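PDB 3S9J: member of DUF4221 family from Bacteroides vulgatus, which is of unknown function but folds as a six-bladed beta-propeller and binds sodium ions. Local coordinates for residues M31-E36 against D273-V278; G334-Y339 against C359-N364; N135-I140 against F201-N206. One frame throughout, in Å; residues are numbered along the deposited sequence.

Contact 1 of 3, residues M31-E36 against D273-V278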
loop_
_atom_site.group_PDB
_atom_site.type_symbol
_atom_site.label_atom_id
_atom_site.label_comp_id
_atom_site.label_asym_id
_atom_site.label_seq_id
_atom_site.Cartn_x
_atom_site.Cartn_y
_atom_site.Cartn_z
HETATM N N MSE A 31 6.052 0.990 -5.249
HETATM C CA MSE A 31 6.659 -0.068 -6.056
HETATM C C MSE A 31 5.622 -1.155 -6.277
HETATM O O MSE A 31 4.999 -1.624 -5.343
HETATM C CB MSE A 31 7.928 -0.689 -5.424
HETATM C CG MSE A 31 7.922 -0.892 -4.001
HETATM SE SE MSE A 31 9.343 -2.292 -3.703
HETATM C CE MSE A 31 8.001 -3.736 -3.490
ATOM N N PHE A 32 5.419 -1.499 -7.540
ATOM C CA PHE A 32 4.396 -2.458 -7.927
ATOM C C PHE A 32 4.912 -3.411 -8.981
ATOM O O PHE A 32 5.546 -3.000 -9.944
ATOM C CB PHE A 32 3.211 -1.734 -8.538
ATOM C CG PHE A 32 2.517 -0.760 -7.596
ATOM C CD1 PHE A 32 1.820 -1.227 -6.507
ATOM C CD2 PHE A 32 2.596 0.616 -7.810
ATOM C CE1 PHE A 32 1.181 -0.334 -5.642
ATOM C CE2 PHE A 32 1.941 1.510 -6.992
ATOM C CZ PHE A 32 1.229 1.030 -5.874
ATOM N N GLN A 33 4.578 -4.680 -8.834
ATOM C CA GLN A 33 4.883 -5.676 -9.853
ATOM C C GLN A 33 3.867 -5.535 -10.996
ATOM O O GLN A 33 2.674 -5.270 -10.773
ATOM C CB GLN A 33 4.860 -7.082 -9.232
ATOM C CG GLN A 33 5.278 -8.220 -10.140
ATOM C CD GLN A 33 4.118 -8.878 -10.895
ATOM O OE1 GLN A 33 3.015 -8.337 -10.942
ATOM N NE2 GLN A 33 4.377 -10.058 -11.486
ATOM N N PHE A 34 4.354 -5.759 -12.217
ATOM C CA PHE A 34 3.516 -5.765 -13.406
ATOM C C PHE A 34 4.119 -6.666 -14.484
ATOM O O PHE A 34 5.291 -7.014 -14.423
ATOM C CB PHE A 34 3.290 -4.349 -13.935
ATOM C CG PHE A 34 4.497 -3.716 -14.562
ATOM C CD1 PHE A 34 5.450 -3.103 -13.786
ATOM C CD2 PHE A 34 4.657 -3.694 -15.939
ATOM C CE1 PHE A 34 6.566 -2.522 -14.343
ATOM C CE2 PHE A 34 5.757 -3.109 -16.521
ATOM C CZ PHE A 34 6.727 -2.492 -15.719
ATOM N N GLU A 35 3.266 -7.059 -15.424
ATOM C CA GLU A 35 3.668 -7.814 -16.597
ATOM C C GLU A 35 3.625 -6.949 -17.828
ATOM O O GLU A 35 2.722 -6.141 -17.979
ATOM C CB GLU A 35 2.738 -9.003 -16.783
ATOM C CG GLU A 35 2.752 -10.004 -15.611
ATOM C CD GLU A 35 3.210 -11.381 -15.968
ATOM O OE1 GLU A 35 3.553 -11.623 -17.144
ATOM O OE2 GLU A 35 3.221 -12.255 -15.078
ATOM N N GLU A 36 4.622 -7.128 -18.698
ATOM C CA GLU A 36 4.692 -6.450 -19.969
ATOM C C GLU A 36 5.513 -7.293 -20.943
ATOM O O GLU A 36 6.554 -7.842 -20.589
ATOM C CB GLU A 36 5.308 -5.068 -19.823
ATOM C CG GLU A 36 5.167 -4.196 -21.079
ATOM C CD GLU A 36 5.645 -2.757 -20.922
ATOM O OE1 GLU A 36 5.786 -2.287 -19.772
ATOM O OE2 GLU A 36 5.891 -2.082 -21.964
ATOM N N ASP A 273 -2.978 -12.100 -4.445
ATOM C CA ASP A 273 -2.030 -12.857 -5.248
ATOM C C ASP A 273 -2.799 -13.390 -6.469
ATOM O O ASP A 273 -3.572 -14.359 -6.350
ATOM C CB ASP A 273 -1.477 -14.014 -4.394
ATOM C CG ASP A 273 -0.452 -14.878 -5.116
ATOM O OD1 ASP A 273 -0.493 -14.975 -6.375
ATOM O OD2 ASP A 273 0.402 -15.469 -4.389
ATOM N N LYS A 274 -2.585 -12.742 -7.620
ATOM C CA LYS A 274 -3.304 -13.055 -8.876
ATOM C C LYS A 274 -2.876 -14.393 -9.475
ATOM O O LYS A 274 -3.600 -14.947 -10.285
ATOM C CB LYS A 274 -3.139 -11.923 -9.924
ATOM C CG LYS A 274 -1.717 -11.724 -10.493
ATOM C CD LYS A 274 -1.524 -10.341 -11.233
ATOM C CE LYS A 274 -0.007 -9.878 -11.258
ATOM N NZ LYS A 274 0.483 -8.654 -12.107
ATOM N N TYR A 275 -1.708 -14.905 -9.079
ATOM C CA TYR A 275 -1.167 -16.149 -9.642
ATOM C C TYR A 275 -1.721 -17.362 -8.930
ATOM O O TYR A 275 -2.086 -18.342 -9.554
ATOM C CB TYR A 275 0.366 -16.154 -9.632
ATOM C CG TYR A 275 0.926 -14.996 -10.446
ATOM C CD1 TYR A 275 0.946 -15.055 -11.831
ATOM C CD2 TYR A 275 1.391 -13.841 -9.819
ATOM C CE1 TYR A 275 1.413 -13.986 -12.602
ATOM C CE2 TYR A 275 1.899 -12.761 -10.573
ATOM C CZ TYR A 275 1.905 -12.834 -11.961
ATOM O OH TYR A 275 2.376 -11.792 -12.706
ATOM N N ARG A 276 -1.786 -17.297 -7.611
ATOM C CA ARG A 276 -2.274 -18.428 -6.812
ATOM C C ARG A 276 -3.718 -18.248 -6.327
ATOM O O ARG A 276 -4.291 -19.178 -5.758
ATOM C CB ARG A 276 -1.311 -18.670 -5.643
ATOM C CG ARG A 276 -0.064 -19.426 -6.074
ATOM C CD ARG A 276 1.139 -19.071 -5.282
ATOM N NE ARG A 276 1.499 -17.692 -5.543
ATOM C CZ ARG A 276 2.324 -17.284 -6.507
ATOM N NH1 ARG A 276 2.962 -18.162 -7.292
ATOM N NH2 ARG A 276 2.525 -15.984 -6.667
ATOM N N ASN A 277 -4.309 -17.083 -6.585
ATOM C CA ASN A 277 -5.678 -16.764 -6.170
ATOM C C ASN A 277 -5.895 -16.869 -4.640
ATOM O O ASN A 277 -6.833 -17.516 -4.157
ATOM C CB ASN A 277 -6.682 -17.650 -6.941
ATOM C CG ASN A 277 -8.087 -17.065 -6.980
ATOM O OD1 ASN A 277 -8.288 -15.863 -6.820
ATOM N ND2 ASN A 277 -9.077 -17.929 -7.233
ATOM N N VAL A 278 -5.001 -16.218 -3.903
ATOM C CA VAL A 278 -5.040 -16.139 -2.442
ATOM C C VAL A 278 -4.812 -14.695 -2.020
ATOM O O VAL A 278 -4.486 -13.857 -2.848
ATOM C CB VAL A 278 -3.967 -17.070 -1.789
ATOM C CG1 VAL A 278 -4.244 -18.537 -2.109
ATOM C CG2 VAL A 278 -2.568 -16.691 -2.244
#

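Contact 2 of 3, residues G334-Y339 against C359-N364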
loop_
_atom_site.group_PDB
_atom_site.type_symbol
_atom_site.label_atom_id
_atom_site.label_comp_id
_atom_site.label_asym_id
_atom_site.label_seq_id
_atom_site.Cartn_x
_atom_site.Cartn_y
_atom_site.Cartn_z
ATOM N N GLY A 334 4.915 -11.723 -6.990
ATOM C CA GLY A 334 5.428 -12.064 -8.308
ATOM C C GLY A 334 4.913 -13.409 -8.764
ATOM O O GLY A 334 4.200 -14.091 -8.031
ATOM N N ARG A 335 5.291 -13.808 -9.972
ATOM C CA ARG A 335 4.906 -15.143 -10.480
ATOM C C ARG A 335 5.221 -16.275 -9.512
ATOM O O ARG A 335 4.409 -17.183 -9.354
ATOM C CB ARG A 335 5.591 -15.416 -11.813
ATOM C CG ARG A 335 5.102 -14.544 -12.952
ATOM C CD ARG A 335 6.020 -14.749 -14.172
ATOM N NE ARG A 335 5.547 -14.008 -15.327
ATOM C CZ ARG A 335 6.044 -14.115 -16.561
ATOM N NH1 ARG A 335 7.053 -14.927 -16.836
ATOM N NH2 ARG A 335 5.510 -13.405 -17.531
ATOM N N GLU A 336 6.389 -16.232 -8.865
ATOM C CA GLU A 336 6.865 -17.327 -8.029
ATOM C C GLU A 336 6.358 -17.321 -6.594
ATOM O O GLU A 336 6.441 -18.350 -5.883
ATOM C CB GLU A 336 8.391 -17.348 -8.007
ATOM C CG GLU A 336 9.042 -17.710 -9.352
ATOM C CD GLU A 336 8.598 -19.063 -9.897
ATOM O OE1 GLU A 336 8.363 -20.009 -9.114
ATOM O OE2 GLU A 336 8.467 -19.170 -11.125
ATOM N N GLY A 337 5.882 -16.167 -6.143
ATOM C CA GLY A 337 5.357 -16.061 -4.783
ATOM C C GLY A 337 5.323 -14.657 -4.214
ATOM O O GLY A 337 5.328 -13.666 -4.955
ATOM N N LEU A 338 5.309 -14.597 -2.881
ATOM C CA LEU A 338 5.292 -13.343 -2.140
ATOM C C LEU A 338 6.694 -12.911 -1.816
ATOM O O LEU A 338 7.453 -13.628 -1.112
ATOM C CB LEU A 338 4.489 -13.501 -0.843
ATOM C CG LEU A 338 4.461 -12.318 0.135
ATOM C CD1 LEU A 338 3.821 -11.079 -0.507
ATOM C CD2 LEU A 338 3.771 -12.717 1.451
ATOM N N TYR A 339 7.065 -11.747 -2.330
ATOM C CA TYR A 339 8.395 -11.229 -2.116
ATOM C C TYR A 339 8.375 -10.172 -1.028
ATOM O O TYR A 339 7.591 -9.235 -1.088
ATOM C CB TYR A 339 8.961 -10.626 -3.383
ATOM C CG TYR A 339 9.311 -11.637 -4.462
ATOM C CD1 TYR A 339 8.346 -12.088 -5.345
ATOM C CD2 TYR A 339 10.607 -12.069 -4.643
ATOM C CE1 TYR A 339 8.660 -12.989 -6.369
ATOM C CE2 TYR A 339 10.932 -12.978 -5.684
ATOM C CZ TYR A 339 9.942 -13.429 -6.529
ATOM O OH TYR A 339 10.229 -14.307 -7.571
ATOM N N CYS A 359 11.669 -14.593 -1.627
ATOM C CA CYS A 359 10.430 -15.145 -2.137
ATOM C C CYS A 359 9.909 -16.200 -1.180
ATOM O O CYS A 359 10.640 -17.128 -0.829
ATOM C CB CYS A 359 10.674 -15.798 -3.499
ATOM S SG CYS A 359 9.179 -16.439 -4.262
ATOM N N PHE A 360 8.667 -16.038 -0.754
ATOM C CA PHE A 360 7.987 -16.993 0.111
ATOM C C PHE A 360 6.924 -17.748 -0.643
ATOM O O PHE A 360 6.044 -17.145 -1.245
ATOM C CB PHE A 360 7.370 -16.285 1.312
ATOM C CG PHE A 360 8.398 -15.759 2.244
ATOM C CD1 PHE A 360 8.899 -16.562 3.263
ATOM C CD2 PHE A 360 8.940 -14.499 2.047
ATOM C CE1 PHE A 360 9.900 -16.099 4.107
ATOM C CE2 PHE A 360 9.937 -14.028 2.859
ATOM C CZ PHE A 360 10.439 -14.834 3.903
ATOM N N LYS A 361 7.025 -19.079 -0.590
ATOM C CA LYS A 361 6.048 -19.983 -1.209
ATOM C C LYS A 361 5.133 -20.579 -0.172
ATOM O O LYS A 361 5.495 -20.692 0.996
ATOM C CB LYS A 361 6.772 -21.085 -1.986
ATOM C CG LYS A 361 7.617 -20.483 -3.134
ATOM C CD LYS A 361 8.039 -21.485 -4.176
ATOM C CE LYS A 361 8.541 -20.775 -5.454
ATOM N NZ LYS A 361 7.517 -20.796 -6.563
ATOM N N ILE A 362 3.938 -20.966 -0.611
ATOM C CA ILE A 362 2.931 -21.570 0.252
ATOM C C ILE A 362 3.197 -23.060 0.274
ATOM O O ILE A 362 3.221 -23.683 -0.777
ATOM C CB ILE A 362 1.525 -21.329 -0.311
ATOM C CG1 ILE A 362 1.233 -19.829 -0.387
ATOM C CG2 ILE A 362 0.470 -22.053 0.515
ATOM C CD1 ILE A 362 -0.017 -19.496 -1.142
ATOM N N LYS A 363 3.427 -23.619 1.454
ATOM C CA LYS A 363 3.638 -25.077 1.608
ATOM C C LYS A 363 2.643 -25.660 2.617
ATOM O O LYS A 363 2.270 -24.990 3.578
ATOM C CB LYS A 363 5.060 -25.358 2.095
ATOM C CG LYS A 363 6.199 -24.831 1.195
ATOM C CD LYS A 363 6.220 -25.464 -0.205
ATOM C CE LYS A 363 7.491 -25.074 -0.979
ATOM N NZ LYS A 363 7.334 -25.201 -2.469
ATOM N N ASN A 364 2.229 -26.914 2.426
ATOM C CA ASN A 364 1.380 -27.585 3.421
ATOM C C ASN A 364 2.132 -27.654 4.751
ATOM O O ASN A 364 3.316 -27.984 4.761
ATOM C CB ASN A 364 0.988 -28.994 2.958
ATOM C CG ASN A 364 -0.043 -28.987 1.826
ATOM O OD1 ASN A 364 -0.387 -27.940 1.262
ATOM N ND2 ASN A 364 -0.541 -30.172 1.493
#

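Contact 3 of 3, residues N135-I140 against F201-N206. With FMT (formic acid), chain H.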
loop_
_atom_site.group_PDB
_atom_site.type_symbol
_atom_site.label_atom_id
_atom_site.label_comp_id
_atom_site.label_asym_id
_atom_site.label_seq_id
_atom_site.Cartn_x
_atom_site.Cartn_y
_atom_site.Cartn_z
ATOM N N ASN A 135 -0.132 -1.146 1.222
ATOM C CA ASN A 135 -0.642 -1.486 -0.087
ATOM C C ASN A 135 -1.911 -0.639 -0.376
ATOM O O ASN A 135 -2.943 -0.775 0.304
ATOM C CB ASN A 135 -0.935 -2.965 -0.210
ATOM C CG ASN A 135 -1.124 -3.396 -1.662
ATOM O OD1 ASN A 135 -0.497 -2.827 -2.553
ATOM N ND2 ASN A 135 -2.007 -4.368 -1.897
ATOM N N ALA A 136 -1.798 0.226 -1.376
ATOM C CA ALA A 136 -2.881 1.111 -1.798
ATOM C C ALA A 136 -2.712 1.366 -3.313
ATOM O O ALA A 136 -2.284 2.428 -3.730
ATOM C CB ALA A 136 -2.810 2.396 -1.038
ATOM N N PRO A 137 -3.010 0.363 -4.120
ATOM C CA PRO A 137 -2.538 0.363 -5.503
ATOM C C PRO A 137 -3.354 1.215 -6.464
ATOM O O PRO A 137 -2.950 1.354 -7.622
ATOM C CB PRO A 137 -2.685 -1.108 -5.919
ATOM C CG PRO A 137 -3.823 -1.597 -5.061
ATOM C CD PRO A 137 -3.589 -0.942 -3.749
ATOM N N ALA A 138 -4.489 1.722 -5.990
ATOM C CA ALA A 138 -5.566 2.253 -6.833
ATOM C C ALA A 138 -6.034 1.136 -7.742
ATOM O O ALA A 138 -5.485 0.026 -7.746
ATOM C CB ALA A 138 -5.134 3.476 -7.615
ATOM N N PHE A 139 -7.072 1.406 -8.532
ATOM C CA PHE A 139 -7.518 0.469 -9.524
ATOM C C PHE A 139 -8.291 1.235 -10.613
ATOM O O PHE A 139 -8.706 2.403 -10.415
ATOM C CB PHE A 139 -8.332 -0.690 -8.941
ATOM C CG PHE A 139 -9.603 -0.276 -8.208
ATOM C CD1 PHE A 139 -9.563 0.068 -6.863
ATOM C CD2 PHE A 139 -10.827 -0.244 -8.860
ATOM C CE1 PHE A 139 -10.725 0.454 -6.191
ATOM C CE2 PHE A 139 -12.008 0.130 -8.181
ATOM C CZ PHE A 139 -11.942 0.458 -6.843
ATOM N N ILE A 140 -8.397 0.609 -11.765
ATOM C CA ILE A 140 -9.048 1.238 -12.928
ATOM C C ILE A 140 -10.216 0.370 -13.333
ATOM O O ILE A 140 -10.074 -0.833 -13.557
ATOM C CB ILE A 140 -8.060 1.492 -14.095
ATOM C CG1 ILE A 140 -6.973 2.488 -13.646
ATOM C CG2 ILE A 140 -8.790 2.033 -15.381
ATOM C CD1 ILE A 140 -5.903 2.790 -14.668
ATOM N N PHE A 201 -6.508 2.349 6.258
ATOM C CA PHE A 201 -6.735 1.027 5.700
ATOM C C PHE A 201 -5.868 0.777 4.493
ATOM O O PHE A 201 -5.456 1.715 3.813
ATOM C CB PHE A 201 -8.203 0.784 5.328
ATOM C CG PHE A 201 -8.735 1.651 4.205
ATOM C CD1 PHE A 201 -9.288 2.897 4.466
ATOM C CD2 PHE A 201 -8.767 1.175 2.903
ATOM C CE1 PHE A 201 -9.833 3.671 3.447
ATOM C CE2 PHE A 201 -9.310 1.946 1.872
ATOM C CZ PHE A 201 -9.822 3.192 2.139
ATOM N N SER A 202 -5.606 -0.497 4.242
ATOM C CA SER A 202 -4.974 -0.970 3.025
ATOM C C SER A 202 -6.048 -1.607 2.168
ATOM O O SER A 202 -7.110 -2.006 2.659
ATOM C CB SER A 202 -3.861 -1.974 3.392
ATOM O OG SER A 202 -3.275 -2.623 2.257
ATOM N N TYR A 203 -5.815 -1.698 0.868
ATOM C CA TYR A 203 -6.810 -2.332 -0.003
ATOM C C TYR A 203 -6.081 -2.941 -1.189
ATOM O O TYR A 203 -4.939 -2.593 -1.494
ATOM C CB TYR A 203 -7.894 -1.327 -0.463
ATOM C CG TYR A 203 -7.390 -0.206 -1.336
ATOM C CD1 TYR A 203 -6.886 0.947 -0.781
ATOM C CD2 TYR A 203 -7.412 -0.315 -2.716
ATOM C CE1 TYR A 203 -6.380 1.988 -1.553
ATOM C CE2 TYR A 203 -6.930 0.696 -3.515
ATOM C CZ TYR A 203 -6.396 1.844 -2.945
ATOM O OH TYR A 203 -5.918 2.855 -3.724
ATOM N N ASP A 204 -6.759 -3.846 -1.856
ATOM C CA ASP A 204 -6.293 -4.353 -3.121
ATOM C C ASP A 204 -7.501 -4.672 -3.988
ATOM O O ASP A 204 -8.627 -4.763 -3.496
ATOM C CB ASP A 204 -5.398 -5.581 -2.940
ATOM C CG ASP A 204 -4.319 -5.710 -4.030
ATOM O OD1 ASP A 204 -4.426 -5.054 -5.103
ATOM O OD2 ASP A 204 -3.339 -6.458 -3.792
ATOM N N TYR A 205 -7.249 -4.817 -5.281
ATOM C CA TYR A 205 -8.310 -5.043 -6.248
ATOM C C TYR A 205 -7.998 -6.292 -7.062
ATOM O O TYR A 205 -6.936 -6.406 -7.636
ATOM C CB TYR A 205 -8.505 -3.836 -7.165
ATOM C CG TYR A 205 -9.826 -3.888 -7.933
ATOM C CD1 TYR A 205 -11.013 -3.521 -7.326
ATOM C CD2 TYR A 205 -9.882 -4.299 -9.270
ATOM C CE1 TYR A 205 -12.203 -3.566 -7.993
ATOM C CE2 TYR A 205 -11.085 -4.342 -9.947
ATOM C CZ TYR A 205 -12.236 -3.968 -9.307
ATOM O OH TYR A 205 -13.438 -3.984 -9.977
ATOM N N ASN A 206 -8.954 -7.201 -7.094
ATOM C CA ASN A 206 -8.862 -8.494 -7.764
ATOM C C ASN A 206 -9.605 -8.338 -9.088
ATOM O O ASN A 206 -10.830 -8.265 -9.114
ATOM C CB ASN A 206 -9.515 -9.528 -6.824
ATOM C CG ASN A 206 -9.798 -10.880 -7.473
ATOM O OD1 ASN A 206 -9.792 -11.029 -8.695
ATOM N ND2 ASN A 206 -10.070 -11.873 -6.634
HETATM C C FMT H . -12.928 -3.851 -13.751
HETATM O O1 FMT H . -13.101 -4.302 -12.615
HETATM O O2 FMT H . -11.819 -3.584 -14.230
#

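Contact 1 of 3, residues M31-E36 against D273-V278
Gln33 and Glu35, successive same-side residues of strand 31-36, meet the long side chains of Lys274 and Tyr275 although the backbones stay far apart, the CA atoms of Gln33 and Asp273 being 11.0 Å from each other. The compact part of the contact is the Tyr275 hydroxyl. Tyr275 OH donates to Glu35 OE2 at 2.6 Å on the anti lone pair of that oxygen, and it accepts from Gln33 NE2, with Tyr275 OH at 2.9 Å and an N-H...O angle of 167°. Both partners approach the phenol tip to tip at its edge, the Gln33 amide standing almost perpendicular to the ring (88°). Gln33 CG lies anti to the backbone N (chi1 -175°) and the chain bends at chi2; at its end Gln33 OE1 accepts from Lys274 NZ at 2.8 Å, in the carbonyl plane on a lone pair. Glu40 OE1 is a further acceptor for Gln33 NE2, while Arg335 pairs with the other oxygen of Glu35. An alanine in place of Gln33 would probably leave Lys274 NZ and Tyr275 OH each without an amide mate and the lysine tip freer to swing. Lys274 forms the looser, solvent side: it is exposed, its extended chain crosses Gln33 obliquely, and its NZ stays 5.4 Å from Glu35 OE2, not in contact. Behind these tips the turn is braced by its own bonds: Asp273 OD1 accepts from the backbone N of Tyr275 and of Arg276, and Arg276 NE lies 2.7 Å from Asp273 OD2 in a salt bridge. This Asx turn, with a G1 beta bulge in which Asn277 and Val278 both face Asp273 through weak bonds, shapes the hairpin between strands 266-273 and 278-284, here reaching toward an inner strand of another propeller blade.

Contact 2 of 3, residues G334-Y339 against C359-N364
Leu338 and Phe360 pair across two antiparallel strands of the sheet that closes the propeller ring, in which strand 8-19 from the start of the chain joins three strands from its end, the Velcro closure of beta-propellers. Leu338 N binds Phe360 O at 3.1 Å, and Phe360 N returns the bond to Leu338 O at 2.7 Å. That same carbonyl oxygen lies in plane at the edge of the Phe360 ring. One residue along, Tyr339 and Cys359 form a non-hydrogen-bonded pair on the other face of the sheet. Over one face of the phenol ring, Cys359 CB, offset toward the rim, makes a CH-pi contact and Cys359 SG a sulfur-aromatic one, 4.1 Å from the Tyr339 ring centroid. Gly337 precedes this ladder with backbone angles that suit glycine; a CB there would run into Phe360 O. Farther out, Phe332 stacks with the Tyr339 ring and Phe321 meets Phe360 edge-to-face, while Cys359 is hydrogen-bonded through its backbone to strand 8-19. Beyond the ladder, Lys14 also pairs with Glu336 OE1. The Lys361 chain bends at chi4 (-103°), and its NZ makes a hydrogen bond to Glu336 O and a salt bridge to Glu336 OE1, each 2.8 Å, the latter met on the anti side, 16° out of the carboxylate plane.

Contact 3 of 3, residues N135-I140 against F201-N206
The run into the inner strand 139-141 of one propeller blade lies beside inner strand 201-206 of the next, with Asn135, Pro137 and Phe139 against Ser202, Tyr203 and Tyr205. Asn135 O is gripped twice: Ser202 OG donates on a lone pair in the carbonyl plane at 2.7 Å, and Tyr203 N binds the same Asn135 O at 3.1 Å. The Asn135 amide has its stronger partner in Ile270 O; its bond from ND2 to Asp204 OD2 is weak. Here two consecutive blades of the propeller meet near the centre of the chain, with Tyr203 wedged between. Its CG stands between the backbone N and carbonyl carbon (chi1 65°), and Ala136 CA and Pro137 CD both lie over one face of the ring in CH-pi contacts. At the far end of that ring, Ala138 N donates to Tyr203 OH at 2.9 Å. Phe139 and Tyr205 then form an offset stack, the ring planes 3° from parallel and their centroids 4.2 Å apart. Phe146 stacks with Phe139, and Tyr207 meets Tyr205 edge-to-face. Tyr205 OH donates to O1 of a formic acid molecule, probably from the crystallisation liquor, at 2.7 Å; Ser210 OG also binds it.

Contacts 1 and 2, with centres about 11 Å apart, are coupled directly through Arg335: its NH2 lies 2.7 Å from Glu35 OE1 in a salt bridge, and its carbonyl O is 2.7 Å from Arg276 NH1, a probable hydrogen bond. Contact 3 joins residues that fall in sequence between the two halves of contact 1, and the two touch in packing, Phe32 CE1 to Pro137 CA at 3.8 Å. Contacts 2 and 3 do not meet, their nearest atoms being about 9 Å apart. With the function unknown, no active site can be assigned here. The sodium ligands, among them Asp21 and Tyr52, belong to none of the three contacts, whereas a glycerol, probably from the crystallisation liquor, lies about 4 Å from the Phe34 side chain.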